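Local atomic coordinates of putative uronate isomerase (Thermotoga maritima, PDB entry 4NAR), a protein that carries a lactate racemase N-terminal domain and may act as a racemase or isomerase. Residues V32-T37 / K62-L67; I145-G150 / K164-G169; A206-F211 / E240-F245; F219-V224 / L236-G241. All coordinates share one frame; numbering follows the deposited sequence.

Contact 1 of 4, residues V32-T37 / K62-L67; sequences VLVVHT and KEFHTL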
loop_
_atom_site.group_PDB
_atom_site.type_symbol
_atom_site.label_atom_id
_atom_site.label_comp_id
_atom_site.label_asym_id
_atom_site.label_seq_id
_atom_site.Cartn_x
_atom_site.Cartn_y
_atom_site.Cartn_z
ATOM N N VAL A 32 -19.939 -10.974 12.293
ATOM C CA VAL A 32 -18.558 -11.090 11.843
ATOM C C VAL A 32 -18.144 -9.844 11.038
ATOM O O VAL A 32 -18.976 -9.224 10.375
ATOM C CB VAL A 32 -18.413 -12.366 10.978
ATOM C CG1 VAL A 32 -17.602 -12.125 9.715
ATOM C CG2 VAL A 32 -17.851 -13.517 11.799
ATOM N N LEU A 33 -16.866 -9.467 11.108
ATOM C CA LEU A 33 -16.349 -8.363 10.298
ATOM C C LEU A 33 -15.188 -8.831 9.432
ATOM O O LEU A 33 -14.239 -9.471 9.929
ATOM C CB LEU A 33 -15.889 -7.193 11.183
ATOM C CG LEU A 33 -15.234 -5.973 10.505
ATOM C CD1 LEU A 33 -16.194 -5.293 9.531
ATOM C CD2 LEU A 33 -14.730 -4.963 11.529
ATOM N N VAL A 34 -15.257 -8.509 8.139
ATOM C CA VAL A 34 -14.156 -8.804 7.235
ATOM C C VAL A 34 -13.542 -7.510 6.723
ATOM O O VAL A 34 -14.188 -6.735 6.003
ATOM C CB VAL A 34 -14.580 -9.717 6.043
ATOM C CG1 VAL A 34 -13.401 -9.934 5.078
ATOM C CG2 VAL A 34 -15.104 -11.049 6.553
ATOM N N VAL A 35 -12.289 -7.283 7.114
ATOM C CA VAL A 35 -11.502 -6.152 6.640
ATOM C C VAL A 35 -10.667 -6.631 5.441
ATOM O O VAL A 35 -9.949 -7.640 5.538
ATOM C CB VAL A 35 -10.608 -5.575 7.780
ATOM C CG1 VAL A 35 -9.781 -4.403 7.281
ATOM C CG2 VAL A 35 -11.471 -5.133 8.976
ATOM N N HIS A 36 -10.778 -5.924 4.310
ATOM C CA HIS A 36 -10.179 -6.368 3.048
ATOM C C HIS A 36 -9.454 -5.232 2.331
ATOM O O HIS A 36 -9.654 -4.053 2.653
ATOM C CB HIS A 36 -11.256 -6.938 2.104
ATOM C CG HIS A 36 -12.386 -5.979 1.834
ATOM N ND1 HIS A 36 -12.348 -5.051 0.818
ATOM C CD2 HIS A 36 -13.574 -5.806 2.468
ATOM C CE1 HIS A 36 -13.467 -4.337 0.837
ATOM N NE2 HIS A 36 -14.224 -4.776 1.823
ATOM N N THR A 37 -8.631 -5.608 1.348
ATOM C CA THR A 37 -7.921 -4.664 0.487
ATOM C C THR A 37 -8.903 -4.016 -0.494
ATOM O O THR A 37 -10.061 -4.468 -0.634
ATOM C CB THR A 37 -6.786 -5.378 -0.304
ATOM O OG1 THR A 37 -7.345 -6.396 -1.151
ATOM C CG2 THR A 37 -5.773 -6.026 0.652
ATOM N N LYS A 62 -25.255 -14.688 11.338
ATOM C CA LYS A 62 -26.370 -13.752 11.194
ATOM C C LYS A 62 -25.998 -12.490 10.398
ATOM O O LYS A 62 -26.775 -11.996 9.580
ATOM C CB LYS A 62 -26.919 -13.369 12.568
ATOM C CG LYS A 62 -27.496 -14.550 13.352
ATOM C CD LYS A 62 -28.695 -15.162 12.620
ATOM C CE LYS A 62 -28.664 -16.694 12.657
ATOM N NZ LYS A 62 -29.234 -17.277 11.393
ATOM N N GLU A 63 -24.795 -11.981 10.635
ATOM C CA GLU A 63 -24.380 -10.709 10.061
ATOM C C GLU A 63 -22.933 -10.715 9.562
ATOM O O GLU A 63 -21.991 -10.979 10.321
ATOM C CB GLU A 63 -24.557 -9.618 11.098
ATOM C CG GLU A 63 -25.455 -8.518 10.649
ATOM C CD GLU A 63 -26.240 -7.923 11.793
ATOM O OE1 GLU A 63 -25.982 -6.748 12.152
ATOM O OE2 GLU A 63 -27.122 -8.633 12.329
ATOM N N PHE A 64 -22.771 -10.408 8.283
ATOM C CA PHE A 64 -21.473 -10.439 7.630
ATOM C C PHE A 64 -21.168 -9.020 7.163
ATOM O O PHE A 64 -21.661 -8.571 6.121
ATOM C CB PHE A 64 -21.539 -11.398 6.441
ATOM C CG PHE A 64 -20.210 -11.664 5.789
ATOM C CD1 PHE A 64 -19.792 -10.911 4.691
ATOM C CD2 PHE A 64 -19.383 -12.685 6.265
ATOM C CE1 PHE A 64 -18.549 -11.172 4.081
ATOM C CE2 PHE A 64 -18.145 -12.957 5.671
ATOM C CZ PHE A 64 -17.726 -12.209 4.576
ATOM N N HIS A 65 -20.392 -8.302 7.963
ATOM C CA HIS A 65 -20.014 -6.935 7.643
ATOM C C HIS A 65 -18.630 -6.900 6.990
ATOM O O HIS A 65 -17.751 -7.699 7.326
ATOM C CB HIS A 65 -20.018 -6.096 8.913
ATOM C CG HIS A 65 -21.392 -5.857 9.472
ATOM N ND1 HIS A 65 -22.054 -4.655 9.329
ATOM C CD2 HIS A 65 -22.218 -6.660 10.179
ATOM C CE1 HIS A 65 -23.231 -4.730 9.924
ATOM N NE2 HIS A 65 -23.359 -5.935 10.445
ATOM N N THR A 66 -18.424 -5.982 6.048
ATOM C CA THR A 66 -17.092 -5.815 5.473
ATOM C C THR A 66 -16.603 -4.380 5.564
ATOM O O THR A 66 -17.409 -3.447 5.606
ATOM C CB THR A 66 -16.995 -6.335 4.009
ATOM O OG1 THR A 66 -17.129 -5.237 3.079
ATOM C CG2 THR A 66 -18.050 -7.442 3.760
ATOM N N LEU A 67 -15.282 -4.214 5.611
ATOM C CA LEU A 67 -14.667 -2.898 5.742
ATOM C C LEU A 67 -13.537 -2.815 4.728
ATOM O O LEU A 67 -12.607 -3.647 4.706
ATOM C CB LEU A 67 -14.102 -2.674 7.156
ATOM C CG LEU A 67 -14.153 -1.293 7.844
ATOM C CD1 LEU A 67 -13.036 -1.189 8.863
ATOM C CD2 LEU A 67 -14.120 -0.095 6.891
#
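Val32 to His36 and Glu63 to Leu67 run side by side as parallel strands, and five backbone hydrogen bonds carry the pairing. Val32 N binds Glu63 O and Val32 O takes His65 N; Val34 N then bonds to His65 O at 2.7 Å, Val34 O accepts Leu67 N, and His36 N ends the series on Leu67 O. The strand axes come within 4.5 Å and are turned by 24°. Three CA-H...O contacts, from Leu33 CA to His65 O, Thr66 CA to Val34 O and Val35 CA to Leu67 O, fill in between.

Apolar packing differs on the two faces. On the side of Val32, Val34 and Phe64, the phenyl ring reaches across: Phe64 CG is anti to its backbone N (chi1 -172°), and CZ comes 3.5 Å from Val34 CG2, while CD2 lies 3.9 Å from Val32 CG1. Tyr53 of helix 45-58 meets the Phe64 ring edge-to-face. On the other side Leu67 CB touches both Val35 CG2, at 4.0 Å, and Leu33 CD1, at 4.1 Å.

Polar side chains bond in two places. His36 NE2 and Thr66 OG1 are hydrogen-bonded at 3.2 Å, with Leu67 O over one face of the imidazole, and His36 ND1 donates to Thr37 O. His65 NE2 donates to the anti lone pair of Glu63 OE1, almost in the ring plane, while His65 ND1 is bonded to His97 NE2 on strand 94-97. Helix 45-58 connects the two strands, and the whole is a beta-alpha-beta unit within the mixed sheet.

Contact 2 of 4, residues I145-G150 / K164-G169; sequences IFFING and KIVIPG. With ACT (acetate ion), chain E; SO4 (sulfate ion), chain C.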
loop_
_atom_site.group_PDB
_atom_site.type_symbol
_atom_site.label_atom_id
_atom_site.label_comp_id
_atom_site.label_asym_id
_atom_site.label_seq_id
_atom_site.Cartn_x
_atom_site.Cartn_y
_atom_site.Cartn_z
ATOM N N ILE A 145 -13.157 -11.032 13.774
ATOM C CA ILE A 145 -12.744 -10.080 12.762
ATOM C C ILE A 145 -11.649 -10.729 11.932
ATOM O O ILE A 145 -10.633 -11.184 12.470
ATOM C CB ILE A 145 -12.210 -8.799 13.382
ATOM C CG1 ILE A 145 -13.227 -8.236 14.376
ATOM C CG2 ILE A 145 -11.919 -7.781 12.283
ATOM C CD1 ILE A 145 -12.855 -6.865 14.933
ATOM N N PHE A 146 -11.863 -10.769 10.621
ATOM C CA PHE A 146 -10.947 -11.428 9.707
ATOM C C PHE A 146 -10.298 -10.376 8.850
ATOM O O PHE A 146 -10.976 -9.632 8.151
ATOM C CB PHE A 146 -11.724 -12.394 8.824
ATOM C CG PHE A 146 -12.543 -13.383 9.603
ATOM C CD1 PHE A 146 -13.891 -13.157 9.830
ATOM C CD2 PHE A 146 -11.956 -14.538 10.126
ATOM C CE1 PHE A 146 -14.654 -14.072 10.557
ATOM C CE2 PHE A 146 -12.706 -15.448 10.854
ATOM C CZ PHE A 146 -14.061 -15.217 11.067
ATOM N N PHE A 147 -8.985 -10.292 8.915
ATOM C CA PHE A 147 -8.273 -9.331 8.102
ATOM C C PHE A 147 -7.600 -10.097 6.952
ATOM O O PHE A 147 -6.623 -10.825 7.173
ATOM C CB PHE A 147 -7.196 -8.624 8.927
ATOM C CG PHE A 147 -7.720 -7.843 10.112
ATOM C CD1 PHE A 147 -7.860 -6.455 10.043
ATOM C CD2 PHE A 147 -8.031 -8.489 11.320
ATOM C CE1 PHE A 147 -8.319 -5.718 11.154
ATOM C CE2 PHE A 147 -8.489 -7.768 12.427
ATOM C CZ PHE A 147 -8.626 -6.382 12.347
ATOM N N ILE A 148 -8.119 -9.947 5.736
ATOM C CA ILE A 148 -7.499 -10.571 4.572
ATOM C C ILE A 148 -6.517 -9.557 3.984
ATOM O O ILE A 148 -6.907 -8.579 3.323
ATOM C CB ILE A 148 -8.546 -10.977 3.509
ATOM C CG1 ILE A 148 -9.675 -11.788 4.159
ATOM C CG2 ILE A 148 -7.883 -11.761 2.379
ATOM C CD1 ILE A 148 -10.847 -12.082 3.228
ATOM N N ASN A 149 -5.234 -9.766 4.242
ATOM C CA ASN A 149 -4.222 -8.814 3.792
ATOM C C ASN A 149 -3.272 -9.485 2.794
ATOM O O ASN A 149 -3.333 -10.697 2.598
ATOM C CB ASN A 149 -3.469 -8.263 5.010
ATOM C CG ASN A 149 -2.930 -9.378 5.919
ATOM O OD1 ASN A 149 -1.749 -9.728 5.840
ATOM N ND2 ASN A 149 -3.796 -9.929 6.793
ATOM N N GLY A 150 -2.396 -8.715 2.165
ATOM C CA GLY A 150 -1.497 -9.275 1.172
ATOM C C GLY A 150 -0.103 -8.686 1.261
ATOM O O GLY A 150 0.063 -7.472 1.534
ATOM N N LYS A 164 -0.208 -3.741 8.266
ATOM C CA LYS A 164 -0.363 -2.624 7.346
ATOM C C LYS A 164 -1.843 -2.454 6.942
ATOM O O LYS A 164 -2.297 -1.350 6.620
ATOM C CB LYS A 164 0.528 -2.751 6.107
ATOM C CG LYS A 164 0.648 -1.415 5.349
ATOM C CD LYS A 164 0.868 -1.595 3.831
ATOM C CE LYS A 164 1.047 -0.237 3.099
ATOM N NZ LYS A 164 -0.249 0.323 2.568
ATOM N N ILE A 165 -2.601 -3.546 6.983
ATOM C CA ILE A 165 -4.019 -3.444 6.723
ATOM C C ILE A 165 -4.752 -2.645 7.813
ATOM O O ILE A 165 -5.803 -2.053 7.550
ATOM C CB ILE A 165 -4.667 -4.823 6.539
ATOM C CG1 ILE A 165 -6.110 -4.661 6.035
ATOM C CG2 ILE A 165 -4.619 -5.619 7.834
ATOM C CD1 ILE A 165 -6.676 -5.913 5.368
ATOM N N VAL A 166 -4.212 -2.615 9.032
ATOM C CA VAL A 166 -4.823 -1.797 10.070
ATOM C C VAL A 166 -4.350 -0.345 9.907
ATOM O O VAL A 166 -5.163 0.585 9.866
ATOM C CB VAL A 166 -4.478 -2.304 11.490
ATOM C CG1 VAL A 166 -5.140 -1.406 12.541
ATOM C CG2 VAL A 166 -4.898 -3.765 11.669
ATOM N N ILE A 167 -3.034 -0.163 9.804
ATOM C CA ILE A 167 -2.426 1.152 9.593
ATOM C C ILE A 167 -1.495 1.051 8.386
ATOM O O ILE A 167 -0.513 0.299 8.443
ATOM C CB ILE A 167 -1.579 1.588 10.799
ATOM C CG1 ILE A 167 -2.423 1.554 12.080
ATOM C CG2 ILE A 167 -1.010 2.996 10.570
ATOM C CD1 ILE A 167 -1.625 1.773 13.322
ATOM N N PRO A 168 -1.769 1.822 7.306
ATOM C CA PRO A 168 -2.774 2.902 7.212
ATOM C C PRO A 168 -4.204 2.468 6.885
ATOM O O PRO A 168 -5.094 3.329 6.903
ATOM C CB PRO A 168 -2.270 3.738 6.023
ATOM C CG PRO A 168 -1.640 2.689 5.102
ATOM C CD PRO A 168 -0.949 1.728 6.075
ATOM N N GLY A 169 -4.406 1.185 6.581
ATOM C CA GLY A 169 -5.657 0.683 6.028
ATOM C C GLY A 169 -6.967 1.268 6.544
ATOM O O GLY A 169 -7.832 1.694 5.754
HETATM C C ACT E . -2.386 -4.448 3.083
HETATM O O ACT E . -1.196 -4.093 3.151
HETATM O OXT ACT E . -2.552 -5.681 3.062
HETATM C CH3 ACT E . -3.510 -3.449 3.026
HETATM S S SO4 C . -0.650 0.101 -1.016
HETATM O O1 SO4 C . -0.331 -0.922 0.002
HETATM O O2 SO4 C . -2.097 0.385 -0.991
HETATM O O3 SO4 C . 0.074 1.363 -0.787
HETATM O O4 SO4 C . -0.275 -0.452 -2.321
#
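Packing of Ile165 and Val166 on the side chains of Phe147 and Asn149 and the backbone of Ile148 joins the loop that precedes helix 173-186 to strand 144-150 of the mixed sheet. Ile165 does most of the touching. Its CG2 lies 4.0 Å from Phe147 CD1, and its CB is as far from Asn149 CB. Ile165 CG1 is anti to the backbone N (chi1 -171°), and beyond it CD1 comes down on the backbone, 3.4 Å from Ile148 O. Val166 CG2 meets the same phenyl ring at CE1, so the two branched residues touch the neighbouring ring atoms CD1 and CE1, both obliquely; Phe245 meets this ring edge-to-face.

The loop is thereby laid over the C-terminal end of a strand in a mainly parallel sheet, and two anions bound here are consistent with a pocket that accepts anionic groups. An acetate, probably from the crystallisation liquor, is gripped by Gly150 N, which donates to OXT at 3.2 Å and 170°, with Arg41 and Gly161 as further donors. Its methyl carbon CH3 rests 3.7 Å from Ile165 CA. Lys164 passes the acetate with its CD and turns at chi4 (-92°), NZ then donating to sulfate O1 at 2.9 Å; Arg41 and His154 also hold the sulfate. The Asn149 amide is held through both its atoms, OD1 accepting Gly162 N and ND2 donating to Thr220 OG1, with a weak bond from ND2 to Phe147 O.

Contact 3 of 4, residues A206-F211 / E240-F245; sequences ASEMIF and EGYEGF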
loop_
_atom_site.group_PDB
_atom_site.type_symbol
_atom_site.label_atom_id
_atom_site.label_comp_id
_atom_site.label_asym_id
_atom_site.label_seq_id
_atom_site.Cartn_x
_atom_site.Cartn_y
_atom_site.Cartn_z
ATOM N N ALA A 206 1.764 0.971 17.572
ATOM C CA ALA A 206 0.395 1.476 17.623
ATOM C C ALA A 206 -0.658 0.346 17.637
ATOM O O ALA A 206 -1.678 0.421 18.347
ATOM C CB ALA A 206 0.168 2.393 16.467
ATOM N N SER A 207 -0.397 -0.709 16.867
ATOM C CA SER A 207 -1.351 -1.806 16.742
ATOM C C SER A 207 -1.535 -2.556 18.047
ATOM O O SER A 207 -2.597 -3.137 18.287
ATOM C CB SER A 207 -0.926 -2.785 15.651
ATOM O OG SER A 207 -0.816 -2.100 14.420
ATOM N N GLU A 208 -0.491 -2.565 18.872
ATOM C CA GLU A 208 -0.574 -3.187 20.184
ATOM C C GLU A 208 -1.744 -2.606 20.975
ATOM O O GLU A 208 -2.566 -3.342 21.528
ATOM C CB GLU A 208 0.711 -2.940 20.951
ATOM C CG GLU A 208 1.647 -4.123 20.952
ATOM C CD GLU A 208 2.729 -3.985 22.007
ATOM O OE1 GLU A 208 3.655 -3.150 21.822
ATOM O OE2 GLU A 208 2.639 -4.706 23.031
HETATM N N MSE A 209 -1.820 -1.279 21.012
HETATM C CA MSE A 209 -2.881 -0.599 21.752
HETATM C C MSE A 209 -4.259 -0.874 21.136
HETATM O O MSE A 209 -5.280 -0.905 21.836
HETATM C CB MSE A 209 -2.607 0.905 21.800
HETATM C CG MSE A 209 -1.782 1.358 23.000
HETATM SE SE MSE A 209 -1.280 3.233 22.768
HETATM C CE MSE A 209 0.069 2.966 21.386
ATOM N N ILE A 210 -4.272 -1.069 19.820
ATOM C CA ILE A 210 -5.499 -1.381 19.100
ATOM C C ILE A 210 -5.991 -2.777 19.467
ATOM O O ILE A 210 -7.144 -2.939 19.885
ATOM C CB ILE A 210 -5.288 -1.257 17.563
ATOM C CG1 ILE A 210 -4.992 0.201 17.194
ATOM C CG2 ILE A 210 -6.489 -1.806 16.776
ATOM C CD1 ILE A 210 -4.701 0.422 15.729
ATOM N N PHE A 211 -5.132 -3.787 19.323
ATOM C CA PHE A 211 -5.570 -5.163 19.566
ATOM C C PHE A 211 -5.952 -5.445 21.011
ATOM O O PHE A 211 -6.750 -6.351 21.298
ATOM C CB PHE A 211 -4.556 -6.168 19.048
ATOM C CG PHE A 211 -4.652 -6.375 17.574
ATOM C CD1 PHE A 211 -5.247 -7.516 17.061
ATOM C CD2 PHE A 211 -4.194 -5.394 16.695
ATOM C CE1 PHE A 211 -5.353 -7.695 15.681
ATOM C CE2 PHE A 211 -4.304 -5.548 15.341
ATOM C CZ PHE A 211 -4.881 -6.698 14.820
ATOM N N GLU A 240 -3.641 -15.838 14.403
ATOM C CA GLU A 240 -4.599 -15.189 15.303
ATOM C C GLU A 240 -3.964 -14.154 16.244
ATOM O O GLU A 240 -2.864 -14.356 16.775
ATOM C CB GLU A 240 -5.401 -16.244 16.101
ATOM C CG GLU A 240 -6.378 -15.633 17.122
ATOM C CD GLU A 240 -7.380 -16.625 17.735
ATOM O OE1 GLU A 240 -7.198 -17.864 17.611
ATOM O OE2 GLU A 240 -8.363 -16.149 18.363
ATOM N N GLY A 241 -4.663 -13.040 16.443
ATOM C CA GLY A 241 -4.240 -12.031 17.400
ATOM C C GLY A 241 -3.021 -11.252 16.926
ATOM O O GLY A 241 -2.430 -11.557 15.873
ATOM N N TYR A 242 -2.655 -10.235 17.706
ATOM C CA TYR A 242 -1.505 -9.388 17.413
ATOM C C TYR A 242 -0.266 -10.206 17.037
ATOM O O TYR A 242 0.317 -10.006 15.957
ATOM C CB TYR A 242 -1.224 -8.477 18.615
ATOM C CG TYR A 242 0.011 -7.610 18.478
ATOM C CD1 TYR A 242 -0.015 -6.445 17.713
ATOM C CD2 TYR A 242 1.205 -7.940 19.141
ATOM C CE1 TYR A 242 1.122 -5.634 17.583
ATOM C CE2 TYR A 242 2.355 -7.128 19.019
ATOM C CZ TYR A 242 2.302 -5.983 18.234
ATOM O OH TYR A 242 3.420 -5.185 18.112
ATOM N N GLU A 243 0.128 -11.127 17.920
ATOM C CA GLU A 243 1.333 -11.937 17.701
ATOM C C GLU A 243 1.210 -12.772 16.430
ATOM O O GLU A 243 2.217 -13.065 15.767
ATOM C CB GLU A 243 1.613 -12.869 18.895
ATOM C CG GLU A 243 1.846 -12.159 20.215
ATOM C CD GLU A 243 3.194 -11.429 20.267
ATOM O OE1 GLU A 243 4.000 -11.575 19.301
ATOM O OE2 GLU A 243 3.445 -10.713 21.280
ATOM N N GLY A 244 -0.021 -13.171 16.107
ATOM C CA GLY A 244 -0.270 -13.915 14.892
ATOM C C GLY A 244 0.045 -13.079 13.667
ATOM O O GLY A 244 0.624 -13.583 12.684
ATOM N N PHE A 245 -0.340 -11.803 13.724
ATOM C CA PHE A 245 -0.125 -10.885 12.615
ATOM C C PHE A 245 1.368 -10.797 12.328
ATOM O O PHE A 245 1.794 -10.826 11.168
ATOM C CB PHE A 245 -0.647 -9.496 12.973
ATOM C CG PHE A 245 -1.984 -9.173 12.382
ATOM C CD1 PHE A 245 -3.158 -9.380 13.106
ATOM C CD2 PHE A 245 -2.071 -8.629 11.100
ATOM C CE1 PHE A 245 -4.392 -9.066 12.555
ATOM C CE2 PHE A 245 -3.309 -8.306 10.541
ATOM C CZ PHE A 245 -4.465 -8.514 11.270
#
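The helical segments 206-211 and 241-245, parts of helices 198-213 and 241-259, run roughly antiparallel, at 144°. Their axes are 10.2 Å apart at closest approach, and the nearest CA atoms are those of Phe211 and Tyr242. Side chains do most of the filling. Tyr242 CG is anti to its backbone N (chi1 176°), and the phenol lies across the first helix: Glu208 CG sits over one ring face in a CH-pi contact, 3.4 Å from Tyr242 CZ. Ser207 CB meets the ring edge at CE1, and Tyr242 OH is hydrogen-bonded to Asn204 O. The second helix starts straight after strand 231-240, so the contact joins the start of helix 241-259, just after the hairpin, to helix 198-213. An alanine in place of Tyr242 would probably leave Glu208 CG without the ring beneath it, Asn204 O without its hydroxyl partner and a gap between the helices. Phe211 has Tyr242 CA over one face of its ring, while its CZ comes 3.3 Å from Phe245 CE1. The planes of the Phe211 and Phe245 rings are 69° apart, an oblique aromatic pair with centroids separated by 5.2 Å; Leu163 touches both.

Contact 4 of 4, residues F219-V224 / L236-G241; sequences FTLNMV and LYIDEG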
loop_
_atom_site.group_PDB
_atom_site.type_symbol
_atom_site.label_atom_id
_atom_site.label_comp_id
_atom_site.label_asym_id
_atom_site.label_seq_id
_atom_site.Cartn_x
_atom_site.Cartn_y
_atom_site.Cartn_z
ATOM N N PHE A 219 -8.341 -12.468 13.305
ATOM C CA PHE A 219 -7.537 -13.333 12.461
ATOM C C PHE A 219 -6.831 -12.589 11.365
ATOM O O PHE A 219 -7.351 -11.624 10.810
ATOM C CB PHE A 219 -8.387 -14.469 11.896
ATOM C CG PHE A 219 -9.043 -15.287 12.971
ATOM C CD1 PHE A 219 -8.333 -16.296 13.620
ATOM C CD2 PHE A 219 -10.337 -14.994 13.396
ATOM C CE1 PHE A 219 -8.920 -17.037 14.655
ATOM C CE2 PHE A 219 -10.939 -15.732 14.436
ATOM C CZ PHE A 219 -10.225 -16.752 15.067
ATOM N N THR A 220 -5.614 -13.022 11.088
ATOM C CA THR A 220 -4.914 -12.550 9.917
ATOM C C THR A 220 -4.905 -13.658 8.878
ATOM O O THR A 220 -4.619 -14.826 9.180
ATOM C CB THR A 220 -3.470 -12.082 10.220
ATOM O OG1 THR A 220 -2.826 -11.738 8.987
ATOM C CG2 THR A 220 -2.644 -13.177 10.941
ATOM N N LEU A 221 -5.277 -13.292 7.663
ATOM C CA LEU A 221 -5.238 -14.203 6.536
ATOM C C LEU A 221 -4.319 -13.512 5.525
ATOM O O LEU A 221 -4.762 -12.683 4.722
ATOM C CB LEU A 221 -6.658 -14.447 6.000
ATOM C CG LEU A 221 -7.632 -15.024 7.046
ATOM C CD1 LEU A 221 -8.318 -13.943 7.871
ATOM C CD2 LEU A 221 -8.680 -15.939 6.417
ATOM N N ASN A 222 -3.025 -13.821 5.631
ATOM C CA ASN A 222 -1.965 -13.096 4.940
ATOM C C ASN A 222 -1.614 -13.803 3.616
ATOM O O ASN A 222 -1.016 -14.888 3.600
ATOM C CB ASN A 222 -0.741 -12.994 5.864
ATOM C CG ASN A 222 0.261 -11.923 5.418
ATOM O OD1 ASN A 222 0.335 -11.565 4.231
ATOM N ND2 ASN A 222 1.035 -11.399 6.379
HETATM N N MSE A 223 -2.010 -13.183 2.511
HETATM C CA MSE A 223 -1.827 -13.759 1.187
HETATM C C MSE A 223 -0.457 -13.442 0.602
HETATM O O MSE A 223 0.109 -12.367 0.843
HETATM C CB MSE A 223 -2.875 -13.190 0.233
HETATM C CG MSE A 223 -4.317 -13.592 0.530
HETATM SE SE MSE A 223 -5.528 -12.604 -0.644
HETATM C CE MSE A 223 -5.082 -10.778 -0.151
ATOM N N VAL A 224 0.067 -14.373 -0.189
ATOM C CA VAL A 224 1.214 -14.094 -1.051
ATOM C C VAL A 224 0.902 -14.664 -2.443
ATOM O O VAL A 224 0.327 -15.761 -2.566
ATOM C CB VAL A 224 2.530 -14.684 -0.481
ATOM C CG1 VAL A 224 3.726 -14.216 -1.293
ATOM C CG2 VAL A 224 2.713 -14.287 0.974
ATOM N N LEU A 236 -1.308 -18.711 1.771
ATOM C CA LEU A 236 -2.266 -18.050 2.641
ATOM C C LEU A 236 -1.864 -18.396 4.074
ATOM O O LEU A 236 -2.063 -19.533 4.526
ATOM C CB LEU A 236 -3.687 -18.557 2.351
ATOM C CG LEU A 236 -4.867 -17.577 2.466
ATOM C CD1 LEU A 236 -6.125 -18.275 3.015
ATOM C CD2 LEU A 236 -4.534 -16.328 3.289
ATOM N N TYR A 237 -1.265 -17.443 4.781
ATOM C CA TYR A 237 -0.827 -17.698 6.147
ATOM C C TYR A 237 -1.894 -17.213 7.128
ATOM O O TYR A 237 -2.107 -16.000 7.291
ATOM C CB TYR A 237 0.526 -17.037 6.409
ATOM C CG TYR A 237 1.622 -17.584 5.528
ATOM C CD1 TYR A 237 1.729 -18.951 5.289
ATOM C CD2 TYR A 237 2.547 -16.740 4.919
ATOM C CE1 TYR A 237 2.735 -19.470 4.473
ATOM C CE2 TYR A 237 3.550 -17.244 4.099
ATOM C CZ TYR A 237 3.643 -18.615 3.881
ATOM O OH TYR A 237 4.640 -19.138 3.073
ATOM N N ILE A 238 -2.572 -18.161 7.771
ATOM C CA ILE A 238 -3.676 -17.844 8.667
ATOM C C ILE A 238 -3.205 -17.902 10.116
ATOM O O ILE A 238 -2.603 -18.888 10.530
ATOM C CB ILE A 238 -4.843 -18.832 8.469
ATOM C CG1 ILE A 238 -5.233 -18.901 6.983
ATOM C CG2 ILE A 238 -6.029 -18.454 9.364
ATOM C CD1 ILE A 238 -6.520 -19.681 6.686
ATOM N N ASP A 239 -3.478 -16.857 10.891
ATOM C CA ASP A 239 -3.017 -16.824 12.265
ATOM C C ASP A 239 -3.912 -15.922 13.106
ATOM O O ASP A 239 -4.854 -15.310 12.586
ATOM C CB ASP A 239 -1.563 -16.372 12.312
ATOM C CG ASP A 239 -0.844 -16.842 13.567
ATOM O OD1 ASP A 239 -1.532 -17.117 14.592
ATOM O OD2 ASP A 239 0.410 -16.917 13.534
ATOM N N GLU A 240 -3.641 -15.838 14.403
ATOM C CA GLU A 240 -4.599 -15.189 15.303
ATOM C C GLU A 240 -3.964 -14.154 16.244
ATOM O O GLU A 240 -2.864 -14.356 16.775
ATOM C CB GLU A 240 -5.401 -16.244 16.101
ATOM C CG GLU A 240 -6.378 -15.633 17.122
ATOM C CD GLU A 240 -7.380 -16.625 17.735
ATOM O OE1 GLU A 240 -7.198 -17.864 17.611
ATOM O OE2 GLU A 240 -8.363 -16.149 18.363
ATOM N N GLY A 241 -4.663 -13.040 16.443
ATOM C CA GLY A 241 -4.240 -12.031 17.400
ATOM C C GLY A 241 -3.021 -11.252 16.926
ATOM O O GLY A 241 -2.430 -11.557 15.873
#
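Phe219 pairs with Glu240 at one end of an antiparallel beta hairpin formed by strands 217-227 and 231-240, where Phe219, Tyr237 and Leu236 give up most surface. The Phe219 ring and the Glu240 side chain lie side by side and point the same way, with CE1 3.5 Å from Glu240 CD and the carboxylate plane turned 42° from the ring. Glu240 CG is anti to the backbone N (chi1 177°), and OE1 forms a salt bridge with Arg217. A glycine in place of Glu240 would probably leave Arg217 without that carboxylate and Phe219 CE1 without the side chain packed beside it.

Tyr237 forms a hydrogen-bonded pair with Asn222: Tyr237 N donates to Asn222 O at 2.8 Å, and Asn222 N to Tyr237 O, both at 174°. The ring goes on towards Val224 CG2, and the hydroxyl is bonded to Glu6 OE2 of the neighbouring strand 5-6. Thr220 and Asp239 repeat this pairing, and Thr220 CG2 touches Asp239 CB at 3.6 Å. On the face shared with Phe219, Leu236 uses a single methyl: CD2 sits 3.9 Å from both Leu221 CB and Met223 CG, and 3.6 Å from Leu221 C.

Contacts 1, 2 and 4 share one mixed sheet, in which strand 144-150 of contact 2 lies between strand 31-36 of contact 1 and strand 217-227 of contact 4. Contacts 1 and 4 are both buried strand pairings held by backbone hydrogen bonds, parallel in the first and antiparallel in the second. Contact 2, also buried and nearest the chain's centre, relies on side-chain packing, with bound ions beside it. Contact 3 is partly buried and joins helices through aromatic rings; it touches contact 2 through Phe245 and Ile165, and it shares Glu240 and Gly241 with contact 4, whose second strand leads directly into its helix.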